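Local coordinates for protein putative TetR-family transcriptional regulator (Bordetella parapertussis 12822, PDB 3CCY) that probably binds DNA as a TetR-family transcription factor, and so is likely to regulate, perhaps repress, the genes near its operator, at residues Arg22-Phe27 with Asp39-Glu45; Met65-Val70 with Arg108-Met112; Glu59-Arg63 with Ala118-Gln123. One frame throughout, in Å; residues are numbered along the deposited sequence. Where two conformers were deposited one is given.

Interaction 1: residues Arg22-Phe27 with Asp39-Glu45; sequences RAAAMF and DIARACE
Packing between Met26 and Ala43 illustrates how one long, flexible side chain can join two short helices. Met26 is a selenomethionine here; its chain runs straight out from helix 15-29 and turns only at chi3 (-73°), which brings the terminal methyl down onto helix 37-43. There CE meets Ala43 CB at 3.4 Å, tight for two carbons, and also touches Ile40 CG1. Met26 SE rests 4.0 Å from Asp39 CB. Ile40 extends the apolar patch towards the inside of the domain: its CG1 faces Ala23 CB, and its CD1 comes within 4.3 Å of Phe27 CZ. Thr35 and Leu51 also touch Ile40.

The polar part lies at the outer end of the contact. Arg22, bent at chi2 and chi3, lays CG against Ala43 CB and then gives its NE-H to Ala43 O at 2.9 Å. This bond is bent, with an N-H...O angle of 132°, and the donor stands above the carbonyl plane. The arginine thus engages a backbone carbonyl of the segment it packs on. Farther out, Cys44 CA lies at the edge of the guanidinium, beside NH2, and Glu45 OE1 is near enough for a probable charge attraction, without an N-H directed at it. Asp39 turns its carboxylate elsewhere, to Ser36 N and Arg42.

The short segments meet at 127° between their directions, with axes 9.9 Å apart. Helix 37-43 lies in the predicted helix-turn-helix, and its packing on helix 15-29 is characteristic of the three-helix DNA-binding domain of TetR-family regulators.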
loop_
_atom_site.group_PDB
_atom_site.type_symbol
_atom_site.label_atom_id
_atom_site.label_comp_id
_atom_site.label_asym_id
_atom_site.label_seq_id
_atom_site.Cartn_x
_atom_site.Cartn_y
_atom_site.Cartn_z
ATOM N N ARG A 22 18.583 -1.499 -13.978
ATOM C CA ARG A 22 19.064 -2.582 -13.124
ATOM C C ARG A 22 18.919 -2.241 -11.630
ATOM O O ARG A 22 18.562 -3.109 -10.824
ATOM C CB ARG A 22 20.506 -2.971 -13.500
ATOM C CG ARG A 22 20.694 -4.466 -13.733
ATOM C CD ARG A 22 20.526 -4.865 -15.204
ATOM N NE ARG A 22 21.820 -5.111 -15.853
ATOM C CZ ARG A 22 21.988 -5.484 -17.124
ATOM N NH1 ARG A 22 20.941 -5.663 -17.925
ATOM N NH2 ARG A 22 23.211 -5.673 -17.596
ATOM N N ALA A 23 19.173 -0.977 -11.280
ATOM C CA ALA A 23 18.959 -0.458 -9.922
ATOM C C ALA A 23 17.492 -0.508 -9.499
ATOM O O ALA A 23 17.177 -0.910 -8.371
ATOM C CB ALA A 23 19.460 0.964 -9.817
ATOM N N ALA A 24 16.610 -0.077 -10.396
ATOM C CA ALA A 24 15.167 -0.121 -10.143
ATOM C C ALA A 24 14.746 -1.532 -9.751
ATOM O O ALA A 24 14.040 -1.717 -8.762
ATOM C CB ALA A 24 14.400 0.358 -11.359
ATOM N N ALA A 25 15.206 -2.529 -10.503
ATOM C CA ALA A 25 14.873 -3.918 -10.188
ATOM C C ALA A 25 15.323 -4.341 -8.777
ATOM O O ALA A 25 14.561 -4.956 -8.034
ATOM C CB ALA A 25 15.415 -4.863 -11.252
HETATM N N MSE A 26 16.542 -3.985 -8.389
HETATM C CA MSE A 26 17.022 -4.351 -7.056
HETATM C C MSE A 26 16.341 -3.601 -5.912
HETATM O O MSE A 26 15.965 -4.215 -4.909
HETATM C CB MSE A 26 18.531 -4.222 -6.977
HETATM C CG MSE A 26 19.229 -5.441 -7.552
HETATM SE SE MSE A 26 21.147 -5.333 -7.492
HETATM C CE MSE A 26 21.396 -4.026 -8.920
ATOM N N PHE A 27 16.170 -2.285 -6.070
ATOM C CA PHE A 27 15.475 -1.464 -5.075
ATOM C C PHE A 27 14.054 -1.976 -4.815
ATOM O O PHE A 27 13.507 -1.783 -3.719
ATOM C CB PHE A 27 15.383 0.003 -5.523
ATOM C CG PHE A 27 16.711 0.734 -5.607
ATOM C CD1 PHE A 27 17.865 0.231 -5.020
ATOM C CD2 PHE A 27 16.772 1.969 -6.244
ATOM C CE1 PHE A 27 19.069 0.929 -5.100
ATOM C CE2 PHE A 27 17.965 2.675 -6.329
ATOM C CZ PHE A 27 19.119 2.151 -5.753
ATOM N N ASP A 39 26.649 -3.758 -5.573
ATOM C CA ASP A 39 25.594 -4.616 -6.136
ATOM C C ASP A 39 25.174 -4.170 -7.545
ATOM O O ASP A 39 25.043 -4.995 -8.453
ATOM C CB ASP A 39 24.361 -4.616 -5.222
ATOM C CG ASP A 39 24.595 -5.336 -3.904
ATOM O OD1 ASP A 39 25.444 -6.248 -3.854
ATOM O OD2 ASP A 39 23.907 -4.998 -2.913
ATOM N N ILE A 40 24.965 -2.858 -7.712
ATOM C CA ILE A 40 24.628 -2.263 -9.012
ATOM C C ILE A 40 25.782 -2.414 -10.018
ATOM O O ILE A 40 25.467 -2.812 -11.201
ATOM C CB ILE A 40 24.206 -0.780 -8.845
ATOM C CG1 ILE A 40 22.963 -0.664 -7.910
ATOM C CG2 ILE A 40 23.909 -0.114 -10.249
ATOM C CD1 ILE A 40 22.923 0.743 -7.195
ATOM N N ALA A 41 27.017 -2.100 -9.559
ATOM C CA ALA A 41 28.166 -2.163 -10.438
ATOM C C ALA A 41 28.234 -3.505 -11.157
ATOM O O ALA A 41 28.377 -3.554 -12.399
ATOM C CB ALA A 41 29.456 -1.852 -9.640
ATOM N N ARG A 42 28.054 -4.592 -10.359
ATOM C CA ARG A 42 28.155 -5.956 -10.868
ATOM C C ARG A 42 26.854 -6.509 -11.474
ATOM O O ARG A 42 26.873 -7.567 -12.105
ATOM C CB ARG A 42 28.696 -6.889 -9.783
ATOM C CG ARG A 42 30.176 -6.644 -9.410
ATOM C CD ARG A 42 30.518 -7.255 -8.052
ATOM N NE ARG A 42 29.523 -6.910 -7.026
ATOM C CZ ARG A 42 28.485 -7.675 -6.677
ATOM N NH1 ARG A 42 28.290 -8.858 -7.253
ATOM N NH2 ARG A 42 27.639 -7.260 -5.740
ATOM N N ALA A 43 25.734 -5.803 -11.299
ATOM C CA ALA A 43 24.500 -6.182 -11.991
ATOM C C ALA A 43 24.548 -5.740 -13.454
ATOM O O ALA A 43 23.955 -6.385 -14.325
ATOM C CB ALA A 43 23.271 -5.612 -11.296
ATOM N N CYS A 44 25.258 -4.643 -13.714
ATOM C CA CYS A 44 25.502 -4.180 -15.076
ATOM C C CYS A 44 26.772 -4.839 -15.593
ATOM O O CYS A 44 27.372 -4.383 -16.574
ATOM C CB CYS A 44 25.640 -2.660 -15.103
ATOM S SG CYS A 44 24.208 -1.801 -14.406
ATOM N N GLU A 45 27.157 -5.926 -14.918
ATOM C CA GLU A 45 28.412 -6.632 -15.154
ATOM C C GLU A 45 29.505 -5.601 -15.406
ATOM O O GLU A 45 30.069 -5.534 -16.500
ATOM C CB GLU A 45 28.268 -7.628 -16.319
ATOM C CG GLU A 45 27.308 -8.790 -16.021
ATOM C CD GLU A 45 26.631 -9.353 -17.265
ATOM O OE1 GLU A 45 25.380 -9.302 -17.339
ATOM O OE2 GLU A 45 27.347 -9.843 -18.167
#

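Interaction 2: residues Met65-Val70 with Arg108-Met112; sequences MLTTHV and RHVVM
His69 and Arg108 meet through a ring laid against a backbone, an example of how a flat side chain can fill the space between steeply crossed helices. With CG anti to its own backbone N (chi1 -177°), the imidazole of His69 reaches across to helix 87-115 and sets one face over the peptide link between Arg108 and His109. The carbonyl carbon of Arg108 lies over the centre of the ring, 4.2 Å above its plane. Arg108 CB approaches His69 ND1 at 3.8 Å, and its extended chain then leads away from the ring. The neighbouring imidazole of His109 stands almost perpendicular, at 89°, and the two rings adjoin at their rims and do not stack. His69 NE2, only 3.8 Å from His109 CA, is buried without a polar partner.

The rest is apolar. Leu66 sends CD2 to Val111 CG1 at 3.6 Å, the two side chains crossing at about a right angle. Met65, bent at chi3, brings SE to Val111 CG1 at 3.8 Å. Met112 has two conformers, so its contacts are less certain; in one, CE meets Leu66 CD1 and SE lies beside Val70 CB.

The segments cross at 104°, their axes 9.7 Å apart. Helix 15-29 packs against Met65 and Val111 through Ala24 and Phe27, whereas helix 122-145 covers Val70 and Met112 through Leu127 and Gln131, so the crossing lies where the predicted DNA-binding region meets the C-terminal helical body.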
loop_
_atom_site.group_PDB
_atom_site.type_symbol
_atom_site.label_atom_id
_atom_site.label_comp_id
_atom_site.label_asym_id
_atom_site.label_seq_id
_atom_site.Cartn_x
_atom_site.Cartn_y
_atom_site.Cartn_z
HETATM N N MSE A 65 15.598 8.228 -11.145
HETATM C CA MSE A 65 14.519 7.322 -11.593
HETATM C C MSE A 65 13.138 7.708 -11.058
HETATM O O MSE A 65 12.121 7.462 -11.711
HETATM C CB MSE A 65 14.815 5.855 -11.256
HETATM C CG MSE A 65 14.419 5.456 -9.863
HETATM SE SE MSE A 65 14.745 3.606 -9.408
HETATM C CE MSE A 65 16.601 3.435 -9.875
ATOM N N LEU A 66 13.103 8.280 -9.863
ATOM C CA LEU A 66 11.859 8.741 -9.295
ATOM C C LEU A 66 11.368 9.987 -10.022
ATOM O O LEU A 66 10.187 10.135 -10.288
ATOM C CB LEU A 66 12.036 9.010 -7.804
ATOM C CG LEU A 66 12.247 7.751 -6.947
ATOM C CD1 LEU A 66 12.011 8.049 -5.474
ATOM C CD2 LEU A 66 11.330 6.612 -7.408
ATOM N N THR A 67 12.298 10.866 -10.355
ATOM C CA THR A 67 11.953 12.126 -11.008
ATOM C C THR A 67 11.402 11.887 -12.415
ATOM O O THR A 67 10.353 12.429 -12.788
ATOM C CB THR A 67 13.162 13.083 -11.042
ATOM O OG1 THR A 67 13.535 13.412 -9.698
ATOM C CG2 THR A 67 12.837 14.361 -11.777
ATOM N N THR A 68 12.095 11.069 -13.194
ATOM C CA THR A 68 11.662 10.843 -14.552
ATOM C C THR A 68 10.340 10.079 -14.540
ATOM O O THR A 68 9.481 10.318 -15.375
ATOM C CB THR A 68 12.731 10.150 -15.434
ATOM O OG1 THR A 68 12.794 8.753 -15.123
ATOM C CG2 THR A 68 14.108 10.807 -15.249
ATOM N N HIS A 69 10.156 9.196 -13.566
ATOM C CA HIS A 69 8.940 8.429 -13.496
ATOM C C HIS A 69 7.687 9.254 -13.140
ATOM O O HIS A 69 6.621 9.063 -13.758
ATOM C CB HIS A 69 9.090 7.295 -12.488
ATOM C CG HIS A 69 7.891 6.418 -12.416
ATOM N ND1 HIS A 69 7.626 5.455 -13.363
ATOM C CD2 HIS A 69 6.878 6.358 -11.520
ATOM C CE1 HIS A 69 6.503 4.838 -13.049
ATOM N NE2 HIS A 69 6.026 5.376 -11.945
ATOM N N VAL A 70 7.782 10.106 -12.123
ATOM C CA VAL A 70 6.642 10.960 -11.757
ATOM C C VAL A 70 6.425 12.035 -12.832
ATOM O O VAL A 70 5.281 12.349 -13.149
ATOM C CB VAL A 70 6.719 11.555 -10.306
ATOM C CG1 VAL A 70 7.745 12.643 -10.177
ATOM C CG2 VAL A 70 5.313 12.065 -9.826
ATOM N N ARG A 108 9.976 0.620 -11.441
ATOM C CA ARG A 108 10.056 2.061 -11.148
ATOM C C ARG A 108 8.795 2.520 -10.394
ATOM O O ARG A 108 8.871 3.365 -9.517
ATOM C CB ARG A 108 10.284 2.887 -12.431
ATOM C CG ARG A 108 11.752 2.898 -12.991
ATOM C CD ARG A 108 11.795 3.725 -14.276
ATOM N NE ARG A 108 13.042 3.670 -15.062
ATOM C CZ ARG A 108 13.482 2.607 -15.748
ATOM N NH1 ARG A 108 14.613 2.676 -16.436
ATOM N NH2 ARG A 108 12.819 1.462 -15.734
ATOM N N HIS A 109 7.650 1.916 -10.715
ATOM C CA HIS A 109 6.375 2.169 -10.008
ATOM C C HIS A 109 6.477 1.774 -8.524
ATOM O O HIS A 109 6.260 2.586 -7.620
ATOM C CB HIS A 109 5.276 1.363 -10.708
ATOM C CG HIS A 109 3.880 1.854 -10.471
ATOM N ND1 HIS A 109 3.084 1.377 -9.446
ATOM C CD2 HIS A 109 3.119 2.742 -11.162
ATOM C CE1 HIS A 109 1.897 1.962 -9.512
ATOM N NE2 HIS A 109 1.888 2.788 -10.550
ATOM N N VAL A 110 6.831 0.519 -8.268
ATOM C CA VAL A 110 7.049 0.051 -6.898
ATOM C C VAL A 110 8.009 0.995 -6.150
ATOM O O VAL A 110 7.713 1.415 -5.022
ATOM C CB VAL A 110 7.568 -1.421 -6.848
ATOM C CG1 VAL A 110 7.921 -1.839 -5.412
ATOM C CG2 VAL A 110 6.556 -2.375 -7.451
ATOM N N VAL A 111 9.130 1.354 -6.791
ATOM C CA VAL A 111 10.134 2.246 -6.168
ATOM C C VAL A 111 9.531 3.636 -5.797
ATOM O O VAL A 111 9.852 4.175 -4.726
ATOM C CB VAL A 111 11.465 2.334 -7.007
ATOM C CG1 VAL A 111 12.412 3.369 -6.438
ATOM C CG2 VAL A 111 12.196 0.993 -7.025
HETATM N N MSE A 112 8.672 4.190 -6.665
HETATM C CA MSE A 112 7.955 5.420 -6.336
HETATM C C MSE A 112 7.126 5.204 -5.064
HETATM O O MSE A 112 7.341 5.894 -4.057
HETATM C CB MSE A 112 7.067 5.884 -7.502
HETATM C CG MSE A 112 6.499 7.318 -7.369
HETATM SE SE MSE A 112 7.844 8.764 -7.268
HETATM C CE MSE A 112 8.056 8.859 -5.325
#

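Interaction 3: residues Glu59-Arg63 with Ala118-Gln123; sequences EAVLR and ALPEDQ
Arg63 and Gln123 reach each other through complementary bends. The arginine leaves its helix with CG opposite the backbone N (chi1 -179°) and turns at chi3 (60°), whereas Gln123 places CG between its backbone N and carbonyl carbon and turns again at chi2. Their side chains consequently cross at about a right angle, and Arg63 NH2 donates to Gln123 OE1 at 2.9 Å. The N-H...O angle of 172° makes this a nearly straight bond, with the oxygen in the guanidinium plane and at its edge; seen from the amide, the donor is tilted from the carbonyl plane. Arg63 CD also lies 3.5 Å from Gln123 CD, the amide carbon.

Between this bond and the fold interior lies a small apolar cluster. Leu62 CD2 meets Ala118 CB at 3.7 Å and Leu119 CD2 at 3.9 Å, and that Leu119 methyl also touches Glu59 O. Tyr32 covers Leu62 and Ala118, with Val111 and Cys115 of helix 87-115 also against Leu62. Glu59 and Pro120 extend towards each other from opposite directions, with Glu59 OE2 3.5 Å from Pro120 CD.

The contact joins the start of helix 58-81 to the turn leading into helix 122-145. Its chemistry pairs a cation with a neutral amide: the straight bond is directional and probably gains from the arginine's charge, while the leucines supply the apolar packing beside it.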
loop_
_atom_site.group_PDB
_atom_site.type_symbol
_atom_site.label_atom_id
_atom_site.label_comp_id
_atom_site.label_asym_id
_atom_site.label_seq_id
_atom_site.Cartn_x
_atom_site.Cartn_y
_atom_site.Cartn_z
ATOM N N GLU A 59 21.950 7.833 -4.007
ATOM C CA GLU A 59 20.781 8.726 -3.921
ATOM C C GLU A 59 20.474 9.391 -5.254
ATOM O O GLU A 59 19.307 9.608 -5.577
ATOM C CB GLU A 59 20.980 9.805 -2.852
ATOM C CG GLU A 59 21.208 9.267 -1.448
ATOM C CD GLU A 59 21.367 10.368 -0.411
ATOM O OE1 GLU A 59 22.279 11.220 -0.561
ATOM O OE2 GLU A 59 20.585 10.370 0.568
ATOM N N ALA A 60 21.521 9.709 -6.016
ATOM C CA ALA A 60 21.387 10.303 -7.346
ATOM C C ALA A 60 20.694 9.341 -8.317
ATOM O O ALA A 60 19.821 9.751 -9.090
ATOM C CB ALA A 60 22.757 10.726 -7.889
ATOM N N VAL A 61 21.082 8.064 -8.267
ATOM C CA VAL A 61 20.410 7.012 -9.039
ATOM C C VAL A 61 18.928 6.962 -8.678
ATOM O O VAL A 61 18.086 6.980 -9.559
ATOM C CB VAL A 61 21.071 5.626 -8.837
ATOM C CG1 VAL A 61 20.353 4.560 -9.656
ATOM C CG2 VAL A 61 22.550 5.678 -9.220
ATOM N N LEU A 62 18.627 6.939 -7.381
ATOM C CA LEU A 62 17.249 6.933 -6.914
ATOM C C LEU A 62 16.484 8.203 -7.296
ATOM O O LEU A 62 15.358 8.122 -7.787
ATOM C CB LEU A 62 17.165 6.688 -5.394
ATOM C CG LEU A 62 15.777 6.674 -4.730
ATOM C CD1 LEU A 62 14.872 5.570 -5.269
ATOM C CD2 LEU A 62 15.852 6.558 -3.229
ATOM N N ARG A 63 17.087 9.364 -7.064
ATOM C CA ARG A 63 16.414 10.634 -7.304
ATOM C C ARG A 63 16.036 10.749 -8.778
ATOM O O ARG A 63 14.907 11.118 -9.097
ATOM C CB ARG A 63 17.273 11.824 -6.839
ATOM C CG ARG A 63 16.617 13.202 -7.035
ATOM C CD ARG A 63 17.570 14.358 -6.728
ATOM N NE ARG A 63 18.762 14.370 -7.583
ATOM C CZ ARG A 63 20.020 14.205 -7.157
ATOM N NH1 ARG A 63 21.022 14.246 -8.029
ATOM N NH2 ARG A 63 20.293 14.000 -5.871
ATOM N N ALA A 118 14.087 7.222 1.401
ATOM C CA ALA A 118 15.530 7.001 1.312
ATOM C C ALA A 118 16.291 8.259 0.887
ATOM O O ALA A 118 17.509 8.335 1.031
ATOM C CB ALA A 118 15.826 5.849 0.371
ATOM N N LEU A 119 15.557 9.244 0.374
ATOM C CA LEU A 119 16.131 10.513 -0.073
ATOM C C LEU A 119 16.316 11.514 1.084
ATOM O O LEU A 119 15.749 11.304 2.162
ATOM C CB LEU A 119 15.259 11.112 -1.183
ATOM C CG LEU A 119 15.324 10.367 -2.519
ATOM C CD1 LEU A 119 14.407 11.004 -3.534
ATOM C CD2 LEU A 119 16.768 10.306 -3.048
ATOM N N PRO A 120 17.138 12.576 0.877
ATOM C CA PRO A 120 17.256 13.726 1.802
ATOM C C PRO A 120 15.926 14.457 2.092
ATOM O O PRO A 120 14.889 13.810 2.256
ATOM C CB PRO A 120 18.240 14.662 1.082
ATOM C CG PRO A 120 19.016 13.784 0.185
ATOM C CD PRO A 120 18.074 12.705 -0.259
ATOM N N GLU A 121 15.958 15.788 2.170
ATOM C CA GLU A 121 14.753 16.548 2.507
ATOM C C GLU A 121 14.232 17.431 1.389
ATOM O O GLU A 121 13.032 17.441 1.117
ATOM C CB GLU A 121 14.932 17.355 3.799
ATOM C CG GLU A 121 14.756 16.522 5.069
ATOM C CD GLU A 121 13.578 15.552 4.988
ATOM O OE1 GLU A 121 13.826 14.327 4.908
ATOM O OE2 GLU A 121 12.411 16.014 4.989
ATOM N N ASP A 122 15.133 18.169 0.747
ATOM C CA ASP A 122 14.758 19.074 -0.340
ATOM C C ASP A 122 14.194 18.338 -1.570
ATOM O O ASP A 122 13.186 18.763 -2.150
ATOM C CB ASP A 122 15.934 19.993 -0.729
ATOM C CG ASP A 122 17.273 19.252 -0.812
ATOM O OD1 ASP A 122 17.871 18.962 0.253
ATOM O OD2 ASP A 122 17.738 18.979 -1.944
ATOM N N GLN A 123 14.840 17.237 -1.954
ATOM C CA GLN A 123 14.431 16.490 -3.146
ATOM C C GLN A 123 13.253 15.576 -2.847
ATOM O O GLN A 123 12.432 15.304 -3.724
ATOM C CB GLN A 123 15.611 15.735 -3.788
ATOM C CG GLN A 123 16.413 14.837 -2.850
ATOM C CD GLN A 123 17.879 14.744 -3.236
ATOM O OE1 GLN A 123 18.319 13.754 -3.818
ATOM N NE2 GLN A 123 18.646 15.781 -2.909
#

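In the fold
Interaction 2 is the core contact, almost wholly buried and about 7 Å, centre to centre, from the middle of the folded chain; it has no hydrogen bond between its segments and relies on apolar packing and a ring over a peptide. Interactions 1 and 3 are partly buried, and each adds one arginine hydrogen bond to its apolar patch, to a backbone carbonyl in one and a side-chain amide in the other. Helix 58-81 serves both interactions 2 and 3, whose centres are about 12 Å apart and which touch where Val111 meets Leu62. Interaction 1 belongs to the predicted DNA-binding region, yet Ala23, Ala24 and Phe27 pack onto residues of the other two, making the three contacts continuous.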